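Pilus assembly protein CpaE (Caulobacter crescentus, PDB 4N0P) probably binds and hydrolyses ATP in pilus assembly, and is represented here by its receiver-like domain alone. Local coordinates at residues R85-L90 / I112-E117; A35-K40 / L127-G132. All coordinates share one frame; numbering follows the deposited sequence.

Contact 1 of 2, residues R85-L90 / I112-E117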
ATOM      1  N   ARG A  85     -11.286  -4.624 -12.313  1.00 36.41           N
ATOM      2  CA  ARG A  85     -11.973  -4.153 -11.112  1.00 34.48           C
ATOM      3  C   ARG A  85     -11.022  -3.281 -10.262  1.00 33.81           C
ATOM      4  O   ARG A  85     -11.447  -2.261  -9.714  1.00 31.55           O
ATOM      5  CB  ARG A  85     -12.511  -5.354 -10.313  1.00 38.13           C
ATOM      6  CG  ARG A  85     -13.352  -4.973  -9.104  1.00 46.30           C
ATOM      7  CD  ARG A  85     -14.815  -4.704  -9.406  1.00 49.11           C
ATOM      8  NE  ARG A  85     -15.534  -4.552  -8.140  1.00 62.82           N
ATOM      9  CZ  ARG A  85     -16.375  -3.563  -7.858  1.00 77.46           C
ATOM     10  NH1 ARG A  85     -16.655  -2.637  -8.769  1.00 63.29           N
ATOM     11  NH2 ARG A  85     -16.960  -3.503  -6.670  1.00 67.63           N
ATOM     12  N   LEU A  86      -9.733  -3.661 -10.209  1.00 29.01           N
ATOM     13  CA  LEU A  86      -8.713  -2.895  -9.483  1.00 27.75           C
ATOM     14  C   LEU A  86      -8.633  -1.472 -10.057  1.00 31.44           C
ATOM     15  O   LEU A  86      -8.714  -0.498  -9.311  1.00 29.87           O
ATOM     16  CB  LEU A  86      -7.332  -3.620  -9.553  1.00 27.99           C
ATOM     17  CG  LEU A  86      -6.089  -2.799  -9.141  1.00 31.79           C
ATOM     18  CD1 LEU A  86      -6.130  -2.466  -7.699  1.00 32.58           C
ATOM     19  CD2 LEU A  86      -4.812  -3.568  -9.409  1.00 35.96           C
ATOM     20  N   LEU A  87      -8.522  -1.344 -11.374  1.00 31.26           N
ATOM     21  CA  LEU A  87      -8.398  -0.014 -11.970  1.00 30.80           C
ATOM     22  C   LEU A  87      -9.638   0.844 -11.763  1.00 37.59           C
ATOM     23  O   LEU A  87      -9.502   2.013 -11.389  1.00 37.71           O
ATOM     24  CB  LEU A  87      -8.030  -0.125 -13.448  1.00 30.24           C
ATOM     25  CG  LEU A  87      -6.647  -0.713 -13.646  1.00 33.19           C
ATOM     26  CD1 LEU A  87      -6.470  -1.254 -15.054  1.00 33.86           C
ATOM     27  CD2 LEU A  87      -5.571   0.266 -13.231  1.00 34.00           C
ATOM     28  N   HIS A  88     -10.837   0.261 -11.908  1.00 37.01           N
ATOM     29  CA  HIS A  88     -12.078   1.001 -11.673  1.00 38.73           C
ATOM     30  C   HIS A  88     -12.165   1.506 -10.208  1.00 39.27           C
ATOM     31  O   HIS A  88     -12.519   2.659  -9.943  1.00 40.14           O
ATOM     32  CB  HIS A  88     -13.286   0.108 -12.012  1.00 42.23           C
ATOM     33  CG  HIS A  88     -14.601   0.722 -11.639  1.00 48.22           C
ATOM     34  ND1 HIS A  88     -15.138   1.779 -12.363  1.00 51.22           N
ATOM     35  CD2 HIS A  88     -15.446   0.412 -10.625  1.00 52.14           C
ATOM     36  CE1 HIS A  88     -16.278   2.087 -11.757  1.00 51.78           C
ATOM     37  NE2 HIS A  88     -16.509   1.290 -10.709  1.00 52.36           N
ATOM     38  N   LEU A  89     -11.808   0.641  -9.261  1.00 33.03           N
ATOM     39  CA  LEU A  89     -11.847   1.007  -7.848  1.00 31.03           C
ATOM     40  C   LEU A  89     -10.779   2.042  -7.514  1.00 31.95           C
ATOM     41  O   LEU A  89     -11.020   2.888  -6.655  1.00 30.29           O
ATOM     42  CB  LEU A  89     -11.699  -0.232  -6.970  1.00 30.84           C
ATOM     43  CG  LEU A  89     -12.905  -1.187  -6.921  1.00 35.35           C
ATOM     44  CD1 LEU A  89     -12.491  -2.535  -6.403  1.00 36.64           C
ATOM     45  CD2 LEU A  89     -13.996  -0.643  -6.065  1.00 37.51           C
ATOM     46  N   LEU A  90      -9.626   2.019  -8.215  1.00 29.11           N
ATOM     47  CA  LEU A  90      -8.574   3.030  -7.989  1.00 29.28           C
ATOM     48  C   LEU A  90      -9.048   4.419  -8.431  1.00 34.72           C
ATOM     49  O   LEU A  90      -8.717   5.412  -7.775  1.00 34.53           O
ATOM     50  CB  LEU A  90      -7.249   2.659  -8.665  1.00 29.01           C
ATOM     51  CG  LEU A  90      -6.442   1.561  -7.972  1.00 31.63           C
ATOM     52  CD1 LEU A  90      -5.312   1.125  -8.828  1.00 30.19           C
ATOM     53  CD2 LEU A  90      -5.890   2.014  -6.628  1.00 33.67           C
ATOM     54  N   ILE A 112       3.266  -6.512 -16.822  1.00 24.18           N
ATOM     55  CA  ILE A 112       3.795  -5.178 -17.168  1.00 22.53           C
ATOM     56  C   ILE A 112       2.660  -4.225 -17.582  1.00 24.94           C
ATOM     57  O   ILE A 112       2.717  -3.064 -17.187  1.00 25.73           O
ATOM     58  CB  ILE A 112       4.863  -5.317 -18.266  1.00 24.79           C
ATOM     59  CG1 ILE A 112       6.108  -6.021 -17.691  1.00 23.52           C
ATOM     60  CG2 ILE A 112       5.218  -3.953 -18.915  1.00 28.39           C
ATOM     61  CD1 ILE A 112       6.963  -6.675 -18.754  1.00 35.32           C
ATOM     62  N   ALA A 113       1.639  -4.689 -18.324  1.00 24.49           N
ATOM     63  CA  ALA A 113       0.549  -3.802 -18.765  1.00 24.86           C
ATOM     64  C   ALA A 113      -0.170  -3.173 -17.546  1.00 28.03           C
ATOM     65  O   ALA A 113      -0.396  -1.958 -17.517  1.00 25.97           O
ATOM     66  CB  ALA A 113      -0.439  -4.556 -19.657  1.00 26.25           C
ATOM     67  N   LEU A 114      -0.423  -3.987 -16.514  1.00 26.58           N
ATOM     68  CA  LEU A 114      -1.040  -3.504 -15.280  1.00 26.04           C
ATOM     69  C   LEU A 114      -0.097  -2.522 -14.583  1.00 26.40           C
ATOM     70  O   LEU A 114      -0.525  -1.450 -14.183  1.00 27.28           O
ATOM     71  CB  LEU A 114      -1.358  -4.699 -14.342  1.00 27.06           C
ATOM     72  CG  LEU A 114      -1.956  -4.327 -12.970  1.00 31.33           C
ATOM     73  CD1 LEU A 114      -3.280  -3.531 -13.131  1.00 31.67           C
ATOM     74  CD2 LEU A 114      -2.125  -5.566 -12.100  1.00 32.34           C
ATOM     75  N   TYR A 115       1.175  -2.909 -14.416  1.00 21.79           N
ATOM     76  CA  TYR A 115       2.183  -2.087 -13.764  1.00 21.27           C
ATOM     77  C   TYR A 115       2.277  -0.702 -14.437  1.00 25.27           C
ATOM     78  O   TYR A 115       2.221   0.329 -13.756  1.00 22.86           O
ATOM     79  CB  TYR A 115       3.539  -2.792 -13.808  1.00 22.85           C
ATOM     80  CG  TYR A 115       4.629  -2.013 -13.114  1.00 25.11           C
ATOM     81  CD1 TYR A 115       4.662  -1.900 -11.723  1.00 26.38           C
ATOM     82  CD2 TYR A 115       5.603  -1.344 -13.846  1.00 26.16           C
ATOM     83  CE1 TYR A 115       5.671  -1.183 -11.080  1.00 26.65           C
ATOM     84  CE2 TYR A 115       6.614  -0.622 -13.211  1.00 28.01           C
ATOM     85  CZ  TYR A 115       6.649  -0.553 -11.829  1.00 35.76           C
ATOM     86  OH  TYR A 115       7.644   0.173 -11.226  1.00 40.42           O
ATOM     87  N   ARG A 116       2.383  -0.684 -15.770  1.00 23.70           N
ATOM     88  CA  ARG A 116       2.487   0.560 -16.532  1.00 24.83           C
ATOM     89  C   ARG A 116       1.286   1.474 -16.273  1.00 27.48           C
ATOM     90  O   ARG A 116       1.464   2.677 -16.050  1.00 27.37           O
ATOM     91  CB  ARG A 116       2.592   0.238 -18.038  1.00 25.25           C
ATOM     92  CG  ARG A 116       2.909   1.437 -18.902  1.00 33.38           C
ATOM     93  CD  ARG A 116       2.778   1.071 -20.371  1.00 33.42           C
ATOM     94  NE  ARG A 116       3.796   0.106 -20.801  1.00 38.00           N
ATOM     95  CZ  ARG A 116       3.538  -1.129 -21.226  1.00 38.29           C
ATOM     96  NH1 ARG A 116       2.292  -1.573 -21.277  1.00 32.32           N
ATOM     97  NH2 ARG A 116       4.523  -1.921 -21.616  1.00 32.64           N
ATOM     98  N   GLU A 117       0.078   0.903 -16.308  1.00 24.09           N
ATOM     99  CA  GLU A 117      -1.166   1.638 -16.113  1.00 23.38           C
ATOM    100  C   GLU A 117      -1.207   2.235 -14.700  1.00 26.79           C
ATOM    101  O   GLU A 117      -1.551   3.408 -14.551  1.00 27.08           O
ATOM    102  CB  GLU A 117      -2.365   0.712 -16.366  1.00 24.68           C
ATOM    103  CG  GLU A 117      -3.723   1.400 -16.347  1.00 32.85           C
ATOM    104  CD  GLU A 117      -3.913   2.669 -17.160  1.00 57.24           C
ATOM    105  OE1 GLU A 117      -3.296   2.806 -18.243  1.00 48.07           O
ATOM    106  OE2 GLU A 117      -4.700   3.532 -16.708  1.00 52.59           O
TER
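The two methyls of L87 bracket the CG methylene of E117, with CD2 3.8 Å from that CG. The second branch, L87 CD1, stands 4.0 Å from the same E117 CG, a fork closing on one carbon. E117 leaves its helix with CG anti to the backbone N, then bends at chi2 (49°), which lays the methylene against the leucine and turns the carboxylate off it. There OE2 takes salt bridges from NH2 of R120, the last residue of its helix, and from NE of R121 just beyond, whose NH1 also makes a weak hydrogen bond to the carbonyl oxygen of L87; the aliphatic part of the acid does the packing. The domain has the receiver fold, a parallel five-stranded sheet between two layers of helices, and this contact joins two neighbouring helices of one layer. Their axes run 11.8 Å apart and almost parallel, at 5°, as in consecutive right-handed beta-alpha-beta crossovers. Next to the L87 and E117 pair, L86 and L114 meet with their side chains at about a right angle, through L86 CD2 and L114 CD1, 4.0 Å apart. In L114, chi1 of 177° puts CG anti to the backbone N, and from there CD1 reaches across to L86. That same L114 CD1 lies 4.4 Å from L87 CD1, joining the two pairs into one strip. L86 and L114 are the buried members, L86 also touching L59 of helix 58-65 and L114 reaching Y126 of strand 125-128. L87 and E117 are partly exposed; L118, one residue further along helix 112-120, adds contacts to L87 and L90.

Contact 2 of 2, residues A35-K40 / L127-G132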
ATOM      1  N   ALA A  35      -1.844  -9.546   4.965  1.00 23.02           N
ATOM      2  CA  ALA A  35      -2.052  -8.944   6.289  1.00 23.56           C
ATOM      3  C   ALA A  35      -0.924  -9.347   7.226  1.00 24.35           C
ATOM      4  O   ALA A  35      -0.356  -8.483   7.870  1.00 24.10           O
ATOM      5  CB  ALA A  35      -3.413  -9.379   6.865  1.00 25.05           C
ATOM      6  N   ALA A  36      -0.544 -10.634   7.227  1.00 21.69           N
ATOM      7  CA  ALA A  36       0.537 -11.160   8.081  1.00 22.57           C
ATOM      8  C   ALA A  36       1.895 -10.529   7.744  1.00 24.97           C
ATOM      9  O   ALA A  36       2.638 -10.165   8.648  1.00 24.39           O
ATOM     10  CB  ALA A  36       0.621 -12.675   7.946  1.00 24.05           C
ATOM     11  N   LEU A  37       2.184 -10.343   6.452  1.00 21.96           N
ATOM     12  CA  LEU A  37       3.417  -9.737   5.971  1.00 22.55           C
ATOM     13  C   LEU A  37       3.508  -8.279   6.409  1.00 23.65           C
ATOM     14  O   LEU A  37       4.553  -7.847   6.856  1.00 25.02           O
ATOM     15  CB  LEU A  37       3.435  -9.827   4.425  1.00 23.95           C
ATOM     16  CG  LEU A  37       4.418  -8.904   3.728  1.00 30.63           C
ATOM     17  CD1 LEU A  37       5.777  -9.544   3.649  1.00 32.06           C
ATOM     18  CD2 LEU A  37       3.876  -8.511   2.361  1.00 33.34           C
ATOM     19  N   ILE A  38       2.411  -7.514   6.254  1.00 20.61           N
ATOM     20  CA  ILE A  38       2.426  -6.091   6.610  1.00 19.59           C
ATOM     21  C   ILE A  38       2.550  -5.957   8.133  1.00 24.68           C
ATOM     22  O   ILE A  38       3.329  -5.129   8.606  1.00 25.73           O
ATOM     23  CB  ILE A  38       1.191  -5.372   6.015  1.00 22.97           C
ATOM     24  CG1 ILE A  38       1.331  -5.375   4.452  1.00 23.93           C
ATOM     25  CG2 ILE A  38       1.083  -3.920   6.583  1.00 26.39           C
ATOM     26  CD1 ILE A  38       0.079  -4.907   3.684  1.00 31.35           C
ATOM     27  N   GLU A  39       1.863  -6.831   8.893  1.00 22.75           N
ATOM     28  CA  GLU A  39       1.973  -6.810  10.363  1.00 22.85           C
ATOM     29  C   GLU A  39       3.414  -7.124  10.810  1.00 26.94           C
ATOM     30  O   GLU A  39       3.943  -6.467  11.712  1.00 24.58           O
ATOM     31  CB  GLU A  39       0.971  -7.780  10.983  1.00 25.07           C
ATOM     32  CG  GLU A  39      -0.480  -7.281  10.924  1.00 35.72           C
ATOM     33  CD  GLU A  39      -0.983  -6.240  11.916  1.00 55.70           C
ATOM     34  OE1 GLU A  39      -0.158  -5.465  12.452  1.00 44.36           O
ATOM     35  OE2 GLU A  39      -2.221  -6.149  12.095  1.00 46.57           O
ATOM     36  N   LYS A  40       4.088  -8.043  10.110  1.00 24.39           N
ATOM     37  CA  LYS A  40       5.490  -8.381  10.384  1.00 23.74           C
ATOM     38  C   LYS A  40       6.390  -7.186  10.081  1.00 25.36           C
ATOM     39  O   LYS A  40       7.252  -6.854  10.887  1.00 25.39           O
ATOM     40  CB  LYS A  40       5.916  -9.599   9.553  1.00 26.64           C
ATOM     41  CG  LYS A  40       6.807 -10.558  10.306  1.00 56.74           C
ATOM     42  CD  LYS A  40       7.063 -11.842   9.512  1.00 75.51           C
ATOM     43  CE  LYS A  40       6.066 -12.958   9.786  1.00 91.60           C
ATOM     44  NZ  LYS A  40       6.480 -14.242   9.166  1.00102.75           N
ATOM     45  N   LEU A 127       3.552  -3.865  -5.461  1.00 23.04           N
ATOM     46  CA  LEU A 127       4.314  -4.966  -4.881  1.00 24.30           C
ATOM     47  C   LEU A 127       3.688  -6.281  -5.244  1.00 26.90           C
ATOM     48  O   LEU A 127       2.473  -6.428  -5.139  1.00 27.34           O
ATOM     49  CB  LEU A 127       4.388  -4.819  -3.352  1.00 24.71           C
ATOM     50  CG  LEU A 127       5.068  -3.564  -2.813  1.00 30.05           C
ATOM     51  CD1 LEU A 127       4.950  -3.524  -1.301  1.00 31.66           C
ATOM     52  CD2 LEU A 127       6.544  -3.503  -3.220  1.00 34.05           C
ATOM     53  N   THR A 128       4.520  -7.225  -5.739  1.00 25.85           N
ATOM     54  CA  THR A 128       4.002  -8.513  -6.180  1.00 26.11           C
ATOM     55  C   THR A 128       4.383  -9.571  -5.189  1.00 32.37           C
ATOM     56  O   THR A 128       5.570  -9.800  -4.928  1.00 30.57           O
ATOM     57  CB  THR A 128       4.507  -8.900  -7.601  1.00 39.02           C
ATOM     58  OG1 THR A 128       4.475  -7.766  -8.466  1.00 46.43           O
ATOM     59  CG2 THR A 128       3.698 -10.043  -8.215  1.00 39.59           C
ATOM     60  N   GLN A 129       3.372 -10.200  -4.633  1.00 33.44           N
ATOM     61  CA  GLN A 129       3.543 -11.294  -3.710  1.00 36.08           C
ATOM     62  C   GLN A 129       4.081 -12.505  -4.491  1.00 44.47           C
ATOM     63  O   GLN A 129       3.779 -12.626  -5.685  1.00 44.81           O
ATOM     64  CB  GLN A 129       2.209 -11.602  -3.021  1.00 38.36           C
ATOM     65  CG  GLN A 129       1.878 -10.660  -1.873  1.00 55.03           C
ATOM     66  CD  GLN A 129       2.017 -11.383  -0.558  1.00 78.51           C
ATOM     67  OE1 GLN A 129       3.112 -11.815  -0.160  1.00 70.83           O
ATOM     68  NE2 GLN A 129       0.893 -11.585   0.116  1.00 71.96           N
ATOM     69  N   PRO A 130       4.931 -13.364  -3.897  1.00 43.31           N
ATOM     70  CA  PRO A 130       5.411 -13.350  -2.504  1.00 43.30           C
ATOM     71  C   PRO A 130       6.531 -12.332  -2.275  1.00 45.49           C
ATOM     72  O   PRO A 130       7.477 -12.210  -3.052  1.00 45.22           O
ATOM     73  CB  PRO A 130       5.881 -14.790  -2.285  1.00 45.65           C
ATOM     74  CG  PRO A 130       6.320 -15.256  -3.635  1.00 50.54           C
ATOM     75  CD  PRO A 130       5.440 -14.539  -4.637  1.00 46.23           C
ATOM     76  N   LEU A 131       6.389 -11.603  -1.175  1.00 40.91           N
ATOM     77  CA  LEU A 131       7.288 -10.571  -0.666  1.00 39.86           C
ATOM     78  C   LEU A 131       7.778 -10.933   0.706  1.00 36.19           C
ATOM     79  O   LEU A 131       7.078 -11.641   1.424  1.00 33.18           O
ATOM     80  CB  LEU A 131       6.483  -9.265  -0.498  1.00 41.08           C
ATOM     81  CG  LEU A 131       6.055  -8.493  -1.693  1.00 47.11           C
ATOM     82  CD1 LEU A 131       4.599  -8.102  -1.551  1.00 47.29           C
ATOM     83  CD2 LEU A 131       6.913  -7.259  -1.847  1.00 49.98           C
ATOM     84  N   GLY A 132       8.890 -10.337   1.114  1.00 31.54           N
ATOM     85  CA  GLY A 132       9.380 -10.448   2.480  1.00 30.34           C
ATOM     86  C   GLY A 132       9.178  -9.115   3.203  1.00 30.14           C
ATOM     87  O   GLY A 132       9.070  -8.061   2.556  1.00 26.21           O
TER
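L37 pushes its forked end against the turn after strand 125-128, one methyl for the backbone and one for a side chain. CD1 abuts the main chain, 3.3 Å from L131 O and 3.5 Å from G132 C. CD2 lies 3.9 Å from L131 CB and 4.0 Å from L131 CD1, the two leucine side chains crossing at about a right angle. With CG of L37 anti to the backbone N (chi1 163°), the fork extends from helix 32-42 toward the turn. Q129 touches more loosely, its OE1 4.2 Å from L37 CD2. That oxygen also accepts a weak bond from L131 N, 3.4 Å away, while Q129 NE2 hydrogen-bonds T34 OG1 on helix 32-42, tying the amide to both sides. The peptide between Q129 and P130 is cis; receiver domains commonly have a Lys-cis-Pro pair after the last strand, and glutamine probably takes the lysine's place here. G132 then sits at the N-cap of helix 133-144, whose P133 and V136 also pack on L37. L127 bonds through its backbone with V105 and G107 of strand 102-107, and Q129 with G107; helix 32-42 packs on the loop that leaves edge strand 125-128 and leads into helix 133-144.

Both contacts are partly buried, but they occupy opposite faces of the central sheet, with centres 20 Å apart. Contact 1 is helix against helix, its centre about 14 Å from that of the chain; contact 2 is helix against a strand-to-helix turn, about 10 Å out. They have no segment in common, yet helix 112-120 of contact 1 is followed, after a short loop, by strand 125-128, where the second segment of contact 2 starts. Leucine methyls do most of the touching in both: in contact 1 against methyls and the methylene of an arginine-paired acid, in contact 2 against a leucine side chain and peptide atoms, with an amide as the polar link between helix and turn.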